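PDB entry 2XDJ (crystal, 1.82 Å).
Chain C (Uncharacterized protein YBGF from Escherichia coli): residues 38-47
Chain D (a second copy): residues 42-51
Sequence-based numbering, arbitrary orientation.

Chain C 38-47: SLRGQIQENQ
Chain D 42-51: QIQENQYQLN

Two helices from copies of one protein pack side by side as a roughly parallel coiled-coil contact, in which an isoleucine knob is followed by an asparagine knob that brings one weak direct hydrogen bond and a water bridge. Both stretches are helical throughout, with phi near -65°, psi near -41° and i to i+4 backbone hydrogen bonds; their axes approach to 10.6 Å at 20°. The register is marked by the CA atoms of Ile43(C) and Ile43(D), 6.9 Å apart, and those of Asn46(C) and Gln47(D), 6.6 Å apart. Ile43(D) (chi1 m, chi2 t) points toward chain C and fills a hole formed by Leu39(C), Gln42(C), Ile43(C) and Asn46(C). CG1 of Ile43(D) lies 3.7 Å from CG1 of Ile43(C) (m, t), and CD1 of Ile43(D) lies 3.9 Å from CB of Leu39(C) (m, t). Three residues beyond Ile43(C), Asn46(C) (chi1 m, chi2 -8°) points toward chain D and enters the hole among Ile43(D), Asn46(D), Gln47(D) and Leu50(D). ND2 of Asn46(C) donates a weak hydrogen bond to OE1 of Gln47(D) (3.4 Å, 156°), whose side chain (chi1 -146°, between wells; chi2 t; chi3 -54°) starts sideways and brings its end nearer chain C. A water accepts from ND2 of Asn46(C) at 2.7 Å and, weakly, from ND2 of Asn46(D) (chi1 t, chi2 76°) at 2.6 Å, bridging two amides whose ND2 atoms stand 3.9 Å apart. CD1 of Leu50(D) (chi1 -131°, between wells; chi2 t) packs 3.6 Å from O of Asn46(C).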

ATOM      1  N   SER C  38      -4.838  -2.349  -6.737  1.00 20.13           N
ATOM      2  CA  SER C  38      -5.741  -1.411  -7.286  1.00 22.12           C
ATOM      3  C   SER C  38      -5.136   0.017  -7.235  1.00 22.35           C
ATOM      4  O   SER C  38      -5.246   0.775  -8.240  1.00 23.78           O
ATOM      5  CB  SER C  38      -7.137  -1.483  -6.613  1.00 22.14           C
ATOM      6  OG  SER C  38      -7.813  -0.317  -7.019  1.00 27.05           O
ATOM      7  N   LEU C  39      -4.466   0.352  -6.128  1.00 20.29           N
ATOM      8  CA  LEU C  39      -3.846   1.686  -5.985  1.00 22.13           C
ATOM      9  C   LEU C  39      -2.720   1.893  -6.987  1.00 21.43           C
ATOM     10  O   LEU C  39      -2.580   2.958  -7.613  1.00 20.54           O
ATOM     11  CB  LEU C  39      -3.334   1.858  -4.545  1.00 22.81           C
ATOM     12  CG  LEU C  39      -4.428   1.770  -3.469  1.00 22.84           C
ATOM     13  CD1 LEU C  39      -3.818   2.218  -2.090  1.00 27.41           C
ATOM     14  CD2 LEU C  39      -5.642   2.523  -3.775  1.00 27.91           C
ATOM     15  N   ARG C  40      -1.960   0.822  -7.213  1.00 20.73           N
ATOM     16  CA  ARG C  40      -0.789   0.952  -8.109  1.00 20.60           C
ATOM     17  C   ARG C  40      -1.281   1.112  -9.503  1.00 20.73           C
ATOM     18  O   ARG C  40      -0.697   1.880 -10.297  1.00 21.44           O
ATOM     19  CB  ARG C  40       0.090  -0.284  -8.030  1.00 19.73           C
ATOM     20  CG  ARG C  40       1.262  -0.345  -9.083  1.00 17.53           C
ATOM     21  CD  ARG C  40       2.009  -1.668  -8.973  1.00 22.10           C
ATOM     22  NE  ARG C  40       2.465  -2.096  -7.648  1.00 19.67           N
ATOM     23  CZ  ARG C  40       1.826  -3.009  -6.899  1.00 23.86           C
ATOM     24  NH1 ARG C  40       0.678  -3.570  -7.292  1.00 20.88           N
ATOM     25  NH2 ARG C  40       2.289  -3.329  -5.721  1.00 21.29           N
ATOM     26  N   GLY C  41      -2.361   0.408  -9.817  1.00 20.96           N
ATOM     27  CA  GLY C  41      -2.924   0.498 -11.164  1.00 21.88           C
ATOM     28  C   GLY C  41      -3.404   1.911 -11.412  1.00 24.43           C
ATOM     29  O   GLY C  41      -3.236   2.471 -12.490  1.00 22.09           O
ATOM     30  N   GLN C  42      -4.027   2.497 -10.404  1.00 23.34           N
ATOM     31  CA  GLN C  42      -4.557   3.844 -10.563  1.00 24.07           C
ATOM     32  C   GLN C  42      -3.468   4.926 -10.672  1.00 23.06           C
ATOM     33  O   GLN C  42      -3.641   5.881 -11.453  1.00 24.15           O
ATOM     34  CB  GLN C  42      -5.546   4.168  -9.418  1.00 24.00           C
ATOM     35  CG  GLN C  42      -6.709   3.228  -9.455  1.00 32.58           C
ATOM     36  CD  GLN C  42      -7.740   3.524  -8.416  1.00 39.85           C
ATOM     37  OE1 GLN C  42      -7.627   4.505  -7.646  1.00 40.70           O
ATOM     38  NE2 GLN C  42      -8.791   2.687  -8.383  1.00 39.49           N
ATOM     39  N   ILE C  43      -2.358   4.756  -9.956  1.00 22.43           N
ATOM     40  CA  ILE C  43      -1.244   5.668  -9.997  1.00 21.88           C
ATOM     41  C   ILE C  43      -0.624   5.570 -11.378  1.00 24.43           C
ATOM     42  O   ILE C  43      -0.276   6.568 -11.978  1.00 21.35           O
ATOM     43  CB  ILE C  43      -0.232   5.332  -8.866  1.00 22.31           C
ATOM     44  CG1 ILE C  43      -0.812   5.859  -7.516  1.00 20.61           C
ATOM     45  CG2 ILE C  43       1.167   5.865  -9.195  1.00 24.01           C
ATOM     46  CD1 ILE C  43      -0.048   5.396  -6.236  1.00 21.10           C
ATOM     47  N   GLN C  44      -0.478   4.337 -11.878  1.00 24.45           N
ATOM     48  CA  GLN C  44       0.043   4.159 -13.238  1.00 26.54           C
ATOM     49  C   GLN C  44      -0.766   4.824 -14.283  1.00 23.35           C
ATOM     50  O   GLN C  44      -0.203   5.467 -15.178  1.00 23.94           O
ATOM     51  CB  GLN C  44       0.139   2.677 -13.630  1.00 27.63           C
ATOM     52  CG  GLN C  44       1.457   2.399 -14.187  1.00 36.59           C
ATOM     53  CD  GLN C  44       2.422   2.202 -13.022  1.00 45.46           C
ATOM     54  OE1 GLN C  44       3.423   2.939 -12.866  1.00 46.35           O
ATOM     55  NE2 GLN C  44       2.103   1.209 -12.160  1.00 46.94           N
ATOM     56  N   GLU C  45      -2.068   4.599 -14.237  1.00 24.00           N
ATOM     57  CA  GLU C  45      -3.012   5.163 -15.213  1.00 23.78           C
ATOM     58  C   GLU C  45      -2.942   6.705 -15.185  1.00 23.61           C
ATOM     59  O   GLU C  45      -2.917   7.406 -16.214  1.00 23.45           O
ATOM     60  CB  GLU C  45      -4.416   4.599 -14.958  1.00 26.16           C
ATOM     61  CG  GLU C  45      -4.368   3.096 -15.369  1.00 30.26           C
ATOM     62  CD  GLU C  45      -5.674   2.318 -15.173  1.00 40.69           C
ATOM     63  OE1 GLU C  45      -5.552   1.156 -14.667  1.00 38.61           O
ATOM     64  OE2 GLU C  45      -6.772   2.845 -15.555  1.00 45.83           O
ATOM     65  N   ASN C  46      -2.847   7.227 -13.984  1.00 22.41           N
ATOM     66  CA  ASN C  46      -2.729   8.683 -13.821  1.00 22.87           C
ATOM     67  C   ASN C  46      -1.399   9.238 -14.391  1.00 20.38           C
ATOM     68  O   ASN C  46      -1.348  10.291 -14.970  1.00 21.63           O
ATOM     69  CB  ASN C  46      -2.800   9.022 -12.329  1.00 24.78           C
ATOM     70  CG  ASN C  46      -4.203   8.845 -11.747  1.00 30.95           C
ATOM     71  OD1 ASN C  46      -5.173   8.615 -12.472  1.00 37.79           O
ATOM     72  ND2 ASN C  46      -4.312   8.963 -10.419  1.00 37.18           N
ATOM     73  N   GLN C  47      -0.341   8.487 -14.224  1.00 20.48           N
ATOM     74  CA  GLN C  47       0.963   8.885 -14.774  1.00 20.94           C
ATOM     75  C   GLN C  47       0.912   8.875 -16.309  1.00 22.03           C
ATOM     76  O   GLN C  47       1.499   9.699 -16.967  1.00 20.32           O
ATOM     77  CB  GLN C  47       1.949   7.807 -14.352  1.00 23.09           C
ATOM     78  CG  GLN C  47       3.268   8.060 -14.958  1.00 29.21           C
ATOM     79  CD  GLN C  47       4.144   8.570 -13.962  1.00 41.35           C
ATOM     80  OE1 GLN C  47       4.412   9.786 -13.920  1.00 47.68           O
ATOM     81  NE2 GLN C  47       4.580   7.674 -13.045  1.00 43.73           N
TER
ATOM     82  N   GLN D  42      -5.107  10.287  -1.332  1.00 23.79           N
ATOM     83  CA  GLN D  42      -4.160  11.151  -2.057  1.00 23.09           C
ATOM     84  C   GLN D  42      -4.322  10.930  -3.587  1.00 24.05           C
ATOM     85  O   GLN D  42      -4.346  11.905  -4.388  1.00 23.20           O
ATOM     86  CB  GLN D  42      -2.751  10.905  -1.606  1.00 23.66           C
ATOM     87  CG  GLN D  42      -1.684  11.773  -2.343  1.00 25.40           C
ATOM     88  CD  GLN D  42      -0.316  11.657  -1.675  1.00 24.87           C
ATOM     89  OE1 GLN D  42      -0.094  10.777  -0.922  1.00 24.83           O
ATOM     90  NE2 GLN D  42       0.623  12.559  -2.023  1.00 29.51           N
ATOM     91  N   ILE D  43      -4.478   9.663  -4.001  1.00 22.74           N
ATOM     92  CA  ILE D  43      -4.752   9.402  -5.434  1.00 24.63           C
ATOM     93  C   ILE D  43      -5.977  10.113  -6.006  1.00 25.20           C
ATOM     94  O   ILE D  43      -5.936  10.681  -7.118  1.00 25.77           O
ATOM     95  CB  ILE D  43      -4.856   7.900  -5.693  1.00 23.51           C
ATOM     96  CG1 ILE D  43      -3.510   7.236  -5.409  1.00 25.09           C
ATOM     97  CG2 ILE D  43      -5.445   7.621  -7.053  1.00 26.25           C
ATOM     98  CD1 ILE D  43      -3.673   5.667  -5.187  1.00 23.79           C
ATOM     99  N   GLN D  44      -7.082  10.055  -5.262  1.00 24.54           N
ATOM    100  CA  GLN D  44      -8.274  10.686  -5.669  1.00 27.11           C
ATOM    101  C   GLN D  44      -8.090  12.178  -5.841  1.00 26.42           C
ATOM    102  O   GLN D  44      -8.607  12.744  -6.767  1.00 23.92           O
ATOM    103  CB  GLN D  44      -9.366  10.395  -4.635  1.00 27.07           C
ATOM    104  CG  GLN D  44      -9.784   8.933  -4.809  1.00 33.79           C
ATOM    105  CD  GLN D  44     -10.618   8.377  -3.680  1.00 41.42           C
ATOM    106  OE1 GLN D  44     -10.908   9.083  -2.699  1.00 42.55           O
ATOM    107  NE2 GLN D  44     -11.045   7.098  -3.826  1.00 39.73           N
ATOM    108  N   GLU D  45      -7.313  12.826  -4.956  1.00 27.02           N
ATOM    109  CA  GLU D  45      -7.149  14.275  -5.072  1.00 27.07           C
ATOM    110  C   GLU D  45      -6.271  14.579  -6.289  1.00 27.22           C
ATOM    111  O   GLU D  45      -6.492  15.535  -7.056  1.00 27.29           O
ATOM    112  CB  GLU D  45      -6.476  14.834  -3.790  1.00 28.76           C
ATOM    113  CG  GLU D  45      -6.157  16.414  -3.899  1.00 35.81           C
ATOM    114  CD  GLU D  45      -7.392  17.323  -4.156  1.00 43.65           C
ATOM    115  OE1 GLU D  45      -8.485  17.025  -3.620  1.00 47.62           O
ATOM    116  OE2 GLU D  45      -7.271  18.320  -4.922  1.00 47.14           O
ATOM    117  N   ASN D  46      -5.253  13.767  -6.478  1.00 26.33           N
ATOM    118  CA  ASN D  46      -4.453  13.879  -7.692  1.00 26.93           C
ATOM    119  C   ASN D  46      -5.182  13.661  -9.012  1.00 25.39           C
ATOM    120  O   ASN D  46      -4.987  14.418  -9.964  1.00 24.93           O
ATOM    121  CB  ASN D  46      -3.233  12.961  -7.597  1.00 26.78           C
ATOM    122  CG  ASN D  46      -2.294  13.146  -8.752  1.00 30.57           C
ATOM    123  OD1 ASN D  46      -1.526  14.145  -8.811  1.00 36.66           O
ATOM    124  ND2 ASN D  46      -2.238  12.160  -9.618  1.00 32.89           N
ATOM    125  N   GLN D  47      -6.035  12.630  -9.086  1.00 24.16           N
ATOM    126  CA  GLN D  47      -6.832  12.387 -10.265  1.00 24.09           C
ATOM    127  C   GLN D  47      -7.763  13.550 -10.584  1.00 23.99           C
ATOM    128  O   GLN D  47      -7.990  13.873 -11.740  1.00 24.36           O
ATOM    129  CB  GLN D  47      -7.718  11.185  -9.968  1.00 26.16           C
ATOM    130  CG  GLN D  47      -7.971  10.319 -11.136  1.00 32.71           C
ATOM    131  CD  GLN D  47      -8.355   8.967 -10.666  1.00 41.19           C
ATOM    132  OE1 GLN D  47      -7.627   8.336  -9.875  1.00 42.40           O
ATOM    133  NE2 GLN D  47      -9.530   8.503 -11.106  1.00 45.84           N
ATOM    134  N   TYR D  48      -8.359  14.127  -9.553  1.00 23.81           N
ATOM    135  CA  TYR D  48      -9.226  15.280  -9.760  1.00 24.57           C
ATOM    136  C   TYR D  48      -8.457  16.500 -10.362  1.00 22.77           C
ATOM    137  O   TYR D  48      -8.875  17.162 -11.329  1.00 24.44           O
ATOM    138  CB  TYR D  48      -9.903  15.615  -8.412  1.00 24.99           C
ATOM    139  CG  TYR D  48     -10.674  16.909  -8.480  1.00 26.87           C
ATOM    140  CD1 TYR D  48     -12.001  16.968  -9.020  1.00 22.16           C
ATOM    141  CD2 TYR D  48     -10.094  18.091  -8.046  1.00 31.46           C
ATOM    142  CE1 TYR D  48     -12.635  18.122  -9.190  1.00 26.43           C
ATOM    143  CE2 TYR D  48     -10.783  19.304  -8.186  1.00 31.84           C
ATOM    144  CZ  TYR D  48     -12.046  19.313  -8.726  1.00 32.55           C
ATOM    145  OH  TYR D  48     -12.667  20.529  -8.795  1.00 38.93           O
ATOM    146  N   GLN D  49      -7.297  16.807  -9.789  1.00 23.63           N
ATOM    147  CA  GLN D  49      -6.533  17.931 -10.304  1.00 21.39           C
ATOM    148  C   GLN D  49      -6.093  17.676 -11.735  1.00 21.55           C
ATOM    149  O   GLN D  49      -5.984  18.597 -12.588  1.00 20.49           O
ATOM    150  CB  GLN D  49      -5.293  18.118  -9.462  1.00 24.80           C
ATOM    151  CG  GLN D  49      -5.536  18.399  -8.071  1.00 28.97           C
ATOM    152  CD  GLN D  49      -4.209  18.338  -7.330  1.00 32.35           C
ATOM    153  OE1 GLN D  49      -4.017  17.480  -6.466  1.00 41.34           O
ATOM    154  NE2 GLN D  49      -3.244  19.194  -7.745  1.00 33.35           N
ATOM    155  N   LEU D  50      -5.739  16.442 -12.005  1.00 20.85           N
ATOM    156  CA  LEU D  50      -5.400  16.054 -13.322  1.00 22.66           C
ATOM    157  C   LEU D  50      -6.573  16.183 -14.300  1.00 24.04           C
ATOM    158  O   LEU D  50      -6.378  16.656 -15.400  1.00 21.02           O
ATOM    159  CB  LEU D  50      -5.021  14.594 -13.324  1.00 25.33           C
ATOM    160  CG  LEU D  50      -3.767  14.095 -13.974  1.00 31.60           C
ATOM    161  CD1 LEU D  50      -4.045  12.608 -14.267  1.00 38.03           C
ATOM    162  CD2 LEU D  50      -3.288  14.853 -15.215  1.00 30.04           C
ATOM    163  N   ASN D  51      -7.784  15.742 -13.884  1.00 23.54           N
ATOM    164  CA  ASN D  51      -8.994  15.885 -14.704  1.00 25.55           C
ATOM    165  C   ASN D  51      -9.080  17.383 -15.088  1.00 24.18           C
ATOM    166  O   ASN D  51      -9.423  17.756 -16.215  1.00 22.21           O
ATOM    167  CB  ASN D  51     -10.268  15.551 -13.840  1.00 27.80           C
ATOM    168  CG  ASN D  51     -10.520  14.060 -13.561  1.00 34.77           C
ATOM    169  OD1 ASN D  51     -10.006  13.189 -14.267  1.00 39.47           O
ATOM    170  ND2 ASN D  51     -11.393  13.757 -12.485  1.00 36.79           N
TER
HETATM  171  O   HOH W   1      -2.079   9.672  -9.014  1.00 33.84           O